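Local coordinates for protein orotidine 5'-phosphate decarboxylase (Lactobacillus acidophilus, PDB 3TFX) that probably catalyses the decarboxylation of orotidine 5'-monophosphate to uridine 5'-monophosphate, the last step of de novo UMP synthesis, as a TIM-barrel homodimer, at residues I84-V89 / D178-T183; V121-S126 / L140-Q145. All blocks are in the same frame, centred on the assembly; numbering follows the deposited sequence.

How the interactions relate
Both contacts belong to one eight-stranded parallel TIM barrel, with centres about 17 Å apart. Interaction 1 spans the inside of the barrel, from strand 86-90 to strand 180-183, the fourth and seventh in order. Interaction 2 lies outside it, where the loop after strand 117-121 meets the start of helix 142-155. Along the chain 121-126 and 140-145 fall between 84-89 and 178-183, so interaction 2 is nested within interaction 1. The two join at neighbouring strands, where Val89 O and Val121 N, 2.7 Å apart, probably form a hydrogen bond. One contact thus packs side chains across the barrel interior, while the other ties to helix 142-155 the loop that carries Thr125, a predicted substrate residue.

Interaction 1: residues I84-V89 / D178-T183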
loop_
_atom_site.group_PDB
_atom_site.type_symbol
_atom_site.label_atom_id
_atom_site.label_comp_id
_atom_site.label_asym_id
_atom_site.label_seq_id
_atom_site.Cartn_x
_atom_site.Cartn_y
_atom_site.Cartn_z
ATOM N N ILE A 84 -9.708 -5.900 12.389
ATOM C CA ILE A 84 -8.792 -6.892 11.797
ATOM C C ILE A 84 -7.752 -7.372 12.828
ATOM O O ILE A 84 -7.677 -6.823 13.939
ATOM C CB ILE A 84 -8.174 -6.460 10.398
ATOM C CG1 ILE A 84 -6.960 -5.516 10.485
ATOM C CG2 ILE A 84 -9.253 -5.945 9.426
ATOM C CD1 ILE A 84 -7.167 -4.216 11.153
ATOM N N THR A 85 -6.999 -8.417 12.474
ATOM C CA THR A 85 -6.090 -9.074 13.407
ATOM C C THR A 85 -4.610 -8.825 13.042
ATOM O O THR A 85 -3.800 -8.522 13.917
ATOM C CB THR A 85 -6.394 -10.598 13.490
ATOM O OG1 THR A 85 -7.818 -10.805 13.551
ATOM C CG2 THR A 85 -5.743 -11.234 14.733
ATOM N N PHE A 86 -4.273 -8.968 11.756
ATOM C CA PHE A 86 -2.923 -8.702 11.245
ATOM C C PHE A 86 -3.049 -7.712 10.107
ATOM O O PHE A 86 -4.011 -7.772 9.336
ATOM C CB PHE A 86 -2.252 -9.955 10.627
ATOM C CG PHE A 86 -1.880 -11.056 11.607
ATOM C CD1 PHE A 86 -2.002 -10.904 12.986
ATOM C CD2 PHE A 86 -1.345 -12.245 11.120
ATOM C CE1 PHE A 86 -1.641 -11.953 13.860
ATOM C CE2 PHE A 86 -0.982 -13.273 11.971
ATOM C CZ PHE A 86 -1.135 -13.131 13.343
ATOM N N THR A 87 -2.051 -6.842 9.969
ATOM C CA THR A 87 -1.944 -5.957 8.823
ATOM C C THR A 87 -0.463 -5.685 8.499
ATOM O O THR A 87 0.393 -5.814 9.374
ATOM C CB THR A 87 -2.751 -4.658 9.071
ATOM O OG1 THR A 87 -3.272 -4.181 7.831
ATOM C CG2 THR A 87 -1.926 -3.592 9.711
ATOM N N THR A 88 -0.171 -5.311 7.256
ATOM C CA THR A 88 1.206 -5.092 6.791
ATOM C C THR A 88 1.595 -3.641 6.460
ATOM O O THR A 88 0.757 -2.826 6.057
ATOM C CB THR A 88 1.503 -5.943 5.525
ATOM O OG1 THR A 88 0.374 -5.883 4.647
ATOM C CG2 THR A 88 1.787 -7.373 5.892
ATOM N N VAL A 89 2.886 -3.351 6.638
ATOM C CA VAL A 89 3.554 -2.133 6.143
ATOM C C VAL A 89 4.894 -2.503 5.508
ATOM O O VAL A 89 5.470 -3.558 5.817
ATOM C CB VAL A 89 3.824 -1.063 7.268
ATOM C CG1 VAL A 89 2.526 -0.493 7.830
ATOM C CG2 VAL A 89 4.695 -1.633 8.394
ATOM N N ASP A 178 9.935 -12.789 20.964
ATOM C CA ASP A 178 8.909 -11.755 21.154
ATOM C C ASP A 178 8.614 -11.051 19.812
ATOM O O ASP A 178 8.867 -9.860 19.632
ATOM C CB ASP A 178 9.322 -10.777 22.270
ATOM C CG ASP A 178 8.213 -9.797 22.646
ATOM O OD1 ASP A 178 8.557 -8.685 23.089
ATOM O OD2 ASP A 178 7.006 -10.108 22.482
ATOM N N PHE A 179 8.071 -11.826 18.874
ATOM C CA PHE A 179 7.981 -11.449 17.466
ATOM C C PHE A 179 7.255 -12.554 16.710
ATOM O O PHE A 179 7.340 -13.737 17.078
ATOM C CB PHE A 179 9.380 -11.277 16.875
ATOM C CG PHE A 179 9.479 -10.215 15.798
ATOM C CD1 PHE A 179 9.047 -8.913 16.034
ATOM C CD2 PHE A 179 10.050 -10.517 14.558
ATOM C CE1 PHE A 179 9.163 -7.920 15.047
ATOM C CE2 PHE A 179 10.175 -9.537 13.564
ATOM C CZ PHE A 179 9.743 -8.228 13.818
ATOM N N LEU A 180 6.539 -12.167 15.662
ATOM C CA LEU A 180 5.793 -13.117 14.840
ATOM C C LEU A 180 6.484 -13.338 13.509
ATOM O O LEU A 180 6.720 -12.397 12.761
ATOM C CB LEU A 180 4.359 -12.622 14.620
ATOM C CG LEU A 180 3.496 -12.515 15.887
ATOM C CD1 LEU A 180 2.234 -11.742 15.592
ATOM C CD2 LEU A 180 3.168 -13.911 16.535
ATOM N N TYR A 181 6.811 -14.589 13.209
ATOM C CA TYR A 181 7.356 -14.920 11.897
ATOM C C TYR A 181 6.231 -15.539 11.076
ATOM O O TYR A 181 5.848 -16.689 11.305
ATOM C CB TYR A 181 8.588 -15.829 12.039
ATOM C CG TYR A 181 9.619 -15.231 12.982
ATOM C CD1 TYR A 181 10.566 -14.327 12.512
ATOM C CD2 TYR A 181 9.617 -15.536 14.340
ATOM C CE1 TYR A 181 11.514 -13.752 13.369
ATOM C CE2 TYR A 181 10.570 -14.967 15.215
ATOM C CZ TYR A 181 11.502 -14.069 14.715
ATOM O OH TYR A 181 12.425 -13.485 15.550
ATOM N N VAL A 182 5.682 -14.743 10.156
ATOM C CA VAL A 182 4.511 -15.127 9.362
ATOM C C VAL A 182 4.948 -15.557 7.961
ATOM O O VAL A 182 5.545 -14.765 7.219
ATOM C CB VAL A 182 3.479 -13.996 9.294
ATOM C CG1 VAL A 182 2.288 -14.377 8.385
ATOM C CG2 VAL A 182 2.995 -13.628 10.710
ATOM N N THR A 183 4.660 -16.816 7.618
ATOM C CA THR A 183 5.249 -17.463 6.437
ATOM C C THR A 183 4.198 -17.981 5.434
ATOM O O THR A 183 3.498 -18.951 5.732
ATOM C CB THR A 183 6.165 -18.648 6.855
ATOM O OG1 THR A 183 5.375 -19.660 7.482
ATOM C CG2 THR A 183 7.228 -18.202 7.849
#
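Leu180, at the start of strand 180-183, sends its CD1 methyl to the ring of Phe86, 4.2 Å from CE1. Its chain reaches that far because CD1 stands anti to CA (chi2 168°), and the methyl comes at the ring obliquely. Next along the strand, Tyr181 faces the other way, packing on helix 168-175 outside the barrel with its OH bonded to Gly176 O. Val182 turns inward again, and its CG2 lies 4.2 Å from Phe86 CE2, also at a slant to the ring. With CG1 anti to the backbone N (chi1 177°), CG2 is the branch placed beside that N and on the ring's side. Thr183 then returns to the outer layer, where OG1 is bonded to Ser210 OG. The alternation is that of a barrel strand, one side to the interior and the other to the surrounding helices. Phe86 answers both inward residues from across the barrel: the ring extends toward them, its CE1 side taking the leucine and its CE2 side the valine, while the backbones stay apart, with 10.0 Å between Phe86 CA and Val182 CA. Phe33, Phe60 and Leu119 add further apolar cover to the ring. All that joins the two strands here is hydrocarbon, a light contact burying 104 Å² in total. Its chemistry implies an apolar patch inside the barrel, held by shape rather than by directed bonds, with Lys35 and Asp62, two predicted substrate residues, about 7 and 8 Å from the side chains of Val182 and Phe86.

Interaction 2: residues V121-S126 / L140-Q145; sequences VTELTS and LPMAEQ
Glu123 OE2 is gripped by two side-chain amides, that of Gln145 across this contact and that of Gln136 from the loop between the segments. Gln145 NE2 donates to Glu123 OE2 at 3.2 Å, moderately straight at 153°, and reaches the oxygen nearly end-on to its C-O bond. The carboxylate oxygen stays close to the amide plane of Gln145, yet the two flat groups are turned 39° against each other. Gln145 bends to do this: CG stands anti to the backbone N (chi1 169°), and a bend at chi2 carries the amide round to the end of the carboxylate. Gln145 CG itself lies 3.4 Å from Glu123 OE2. The shaft of Glu123 is covered by Met142, present as selenomethionine, whose SE rests 3.8 Å from Glu123 CB and equally near CG. A methionine-type chain curled at chi2 and chi3 carries the selenium there, although its CB does not point at the loop. With Glu123 cut back to an alanine, both glutamine amides would probably lose their shared acceptor, and the selenium its contact with CG. Pro141 holds the N-cap position, and its O accepts from Gln145 N at 3.0 Å in the first turn of the helix. The loop 121-126 also faces the second subunit, where Leu124 meets His66 and Thr125 meets Ile68 of that chain, consistent with a substrate site built from both subunits. Leu132 of helix 129-134 and Leu149 of helix 142-155 pack on Glu123, which lies between helix 129-134 and the start of helix 142-155, in the loop just after strand 117-121.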
loop_
_atom_site.group_PDB
_atom_site.type_symbol
_atom_site.label_atom_id
_atom_site.label_comp_id
_atom_site.label_asym_id
_atom_site.label_seq_id
_atom_site.Cartn_x
_atom_site.Cartn_y
_atom_site.Cartn_z
ATOM N N VAL A 121 6.727 -5.991 5.908
ATOM C CA VAL A 121 7.227 -6.581 4.698
ATOM C C VAL A 121 8.640 -6.093 4.538
ATOM O O VAL A 121 8.975 -4.941 4.857
ATOM C CB VAL A 121 6.369 -6.207 3.473
ATOM C CG1 VAL A 121 7.117 -6.481 2.149
ATOM C CG2 VAL A 121 5.039 -6.967 3.535
ATOM N N THR A 122 9.468 -6.984 4.033
ATOM C CA THR A 122 10.879 -6.774 3.986
ATOM C C THR A 122 11.211 -6.516 2.496
ATOM O O THR A 122 11.043 -5.372 2.001
ATOM C CB THR A 122 11.522 -7.999 4.716
ATOM O OG1 THR A 122 12.229 -7.581 5.891
ATOM C CG2 THR A 122 12.309 -8.927 3.846
ATOM N N GLU A 123 11.647 -7.549 1.781
ATOM C CA GLU A 123 11.754 -7.479 0.336
ATOM C C GLU A 123 10.710 -8.414 -0.226
ATOM O O GLU A 123 10.621 -9.560 0.196
ATOM C CB GLU A 123 13.157 -7.876 -0.146
ATOM C CG GLU A 123 14.272 -6.884 0.229
ATOM C CD GLU A 123 14.161 -5.545 -0.498
ATOM O OE1 GLU A 123 13.446 -5.444 -1.525
ATOM O OE2 GLU A 123 14.801 -4.582 -0.048
ATOM N N LEU A 124 9.902 -7.923 -1.152
ATOM C CA LEU A 124 8.875 -8.752 -1.773
ATOM C C LEU A 124 9.519 -9.912 -2.539
ATOM O O LEU A 124 10.641 -9.777 -3.043
ATOM C CB LEU A 124 8.007 -7.912 -2.714
ATOM C CG LEU A 124 7.110 -6.825 -2.094
ATOM C CD1 LEU A 124 6.697 -5.817 -3.161
ATOM C CD2 LEU A 124 5.879 -7.432 -1.431
ATOM N N THR A 125 8.814 -11.040 -2.629
ATOM C CA THR A 125 9.316 -12.204 -3.383
ATOM C C THR A 125 9.503 -11.834 -4.859
ATOM O O THR A 125 10.231 -12.512 -5.588
ATOM C CB THR A 125 8.390 -13.455 -3.258
ATOM O OG1 THR A 125 7.102 -13.168 -3.819
ATOM C CG2 THR A 125 8.213 -13.871 -1.788
ATOM N N SER A 126 8.860 -10.745 -5.284
ATOM C CA SER A 126 8.949 -10.286 -6.677
ATOM C C SER A 126 10.280 -9.593 -6.976
ATOM O O SER A 126 10.657 -9.422 -8.139
ATOM C CB SER A 126 7.769 -9.376 -7.033
ATOM O OG SER A 126 7.718 -8.227 -6.196
ATOM N N LEU A 140 23.272 -3.774 -0.267
ATOM C CA LEU A 140 23.433 -5.055 0.447
ATOM C C LEU A 140 22.867 -6.252 -0.338
ATOM O O LEU A 140 21.839 -6.115 -1.010
ATOM C CB LEU A 140 22.779 -4.993 1.837
ATOM C CG LEU A 140 23.315 -4.021 2.895
ATOM C CD1 LEU A 140 22.468 -4.107 4.178
ATOM C CD2 LEU A 140 24.791 -4.278 3.212
ATOM N N PRO A 141 23.530 -7.431 -0.250
ATOM C CA PRO A 141 22.919 -8.655 -0.786
ATOM C C PRO A 141 21.633 -9.014 -0.034
ATOM O O PRO A 141 21.428 -8.543 1.084
ATOM C CB PRO A 141 24.001 -9.731 -0.572
ATOM C CG PRO A 141 24.903 -9.180 0.452
ATOM C CD PRO A 141 24.897 -7.684 0.239
HETATM N N MSE A 142 20.801 -9.853 -0.652
HETATM C CA MSE A 142 19.439 -10.144 -0.194
HETATM C C MSE A 142 19.311 -10.484 1.294
HETATM O O MSE A 142 18.522 -9.849 2.001
HETATM C CB MSE A 142 18.808 -11.248 -1.061
HETATM C CG MSE A 142 17.318 -11.522 -0.797
HETATM SE SE MSE A 142 16.129 -9.978 -1.105
HETATM C CE MSE A 142 16.192 -9.899 -3.057
ATOM N N ALA A 143 20.093 -11.465 1.757
ATOM C CA ALA A 143 19.972 -11.996 3.119
ATOM C C ALA A 143 20.307 -10.957 4.175
ATOM O O ALA A 143 19.679 -10.925 5.238
ATOM C CB ALA A 143 20.840 -13.240 3.306
ATOM N N GLU A 144 21.295 -10.117 3.869
ATOM C CA GLU A 144 21.711 -9.035 4.758
ATOM C C GLU A 144 20.667 -7.922 4.810
ATOM O O GLU A 144 20.402 -7.368 5.880
ATOM C CB GLU A 144 23.070 -8.464 4.333
ATOM C CG GLU A 144 24.276 -9.342 4.704
ATOM C CD GLU A 144 25.623 -8.695 4.361
ATOM O OE1 GLU A 144 25.792 -7.472 4.597
ATOM O OE2 GLU A 144 26.516 -9.415 3.856
ATOM N N GLN A 145 20.079 -7.610 3.655
ATOM C CA GLN A 145 19.065 -6.558 3.547
ATOM C C GLN A 145 17.785 -6.964 4.282
ATOM O O GLN A 145 17.187 -6.166 5.006
ATOM C CB GLN A 145 18.777 -6.230 2.071
ATOM C CG GLN A 145 17.548 -5.339 1.824
ATOM C CD GLN A 145 17.779 -3.862 2.165
ATOM O OE1 GLN A 145 18.846 -3.465 2.670
ATOM N NE2 GLN A 145 16.776 -3.038 1.880
#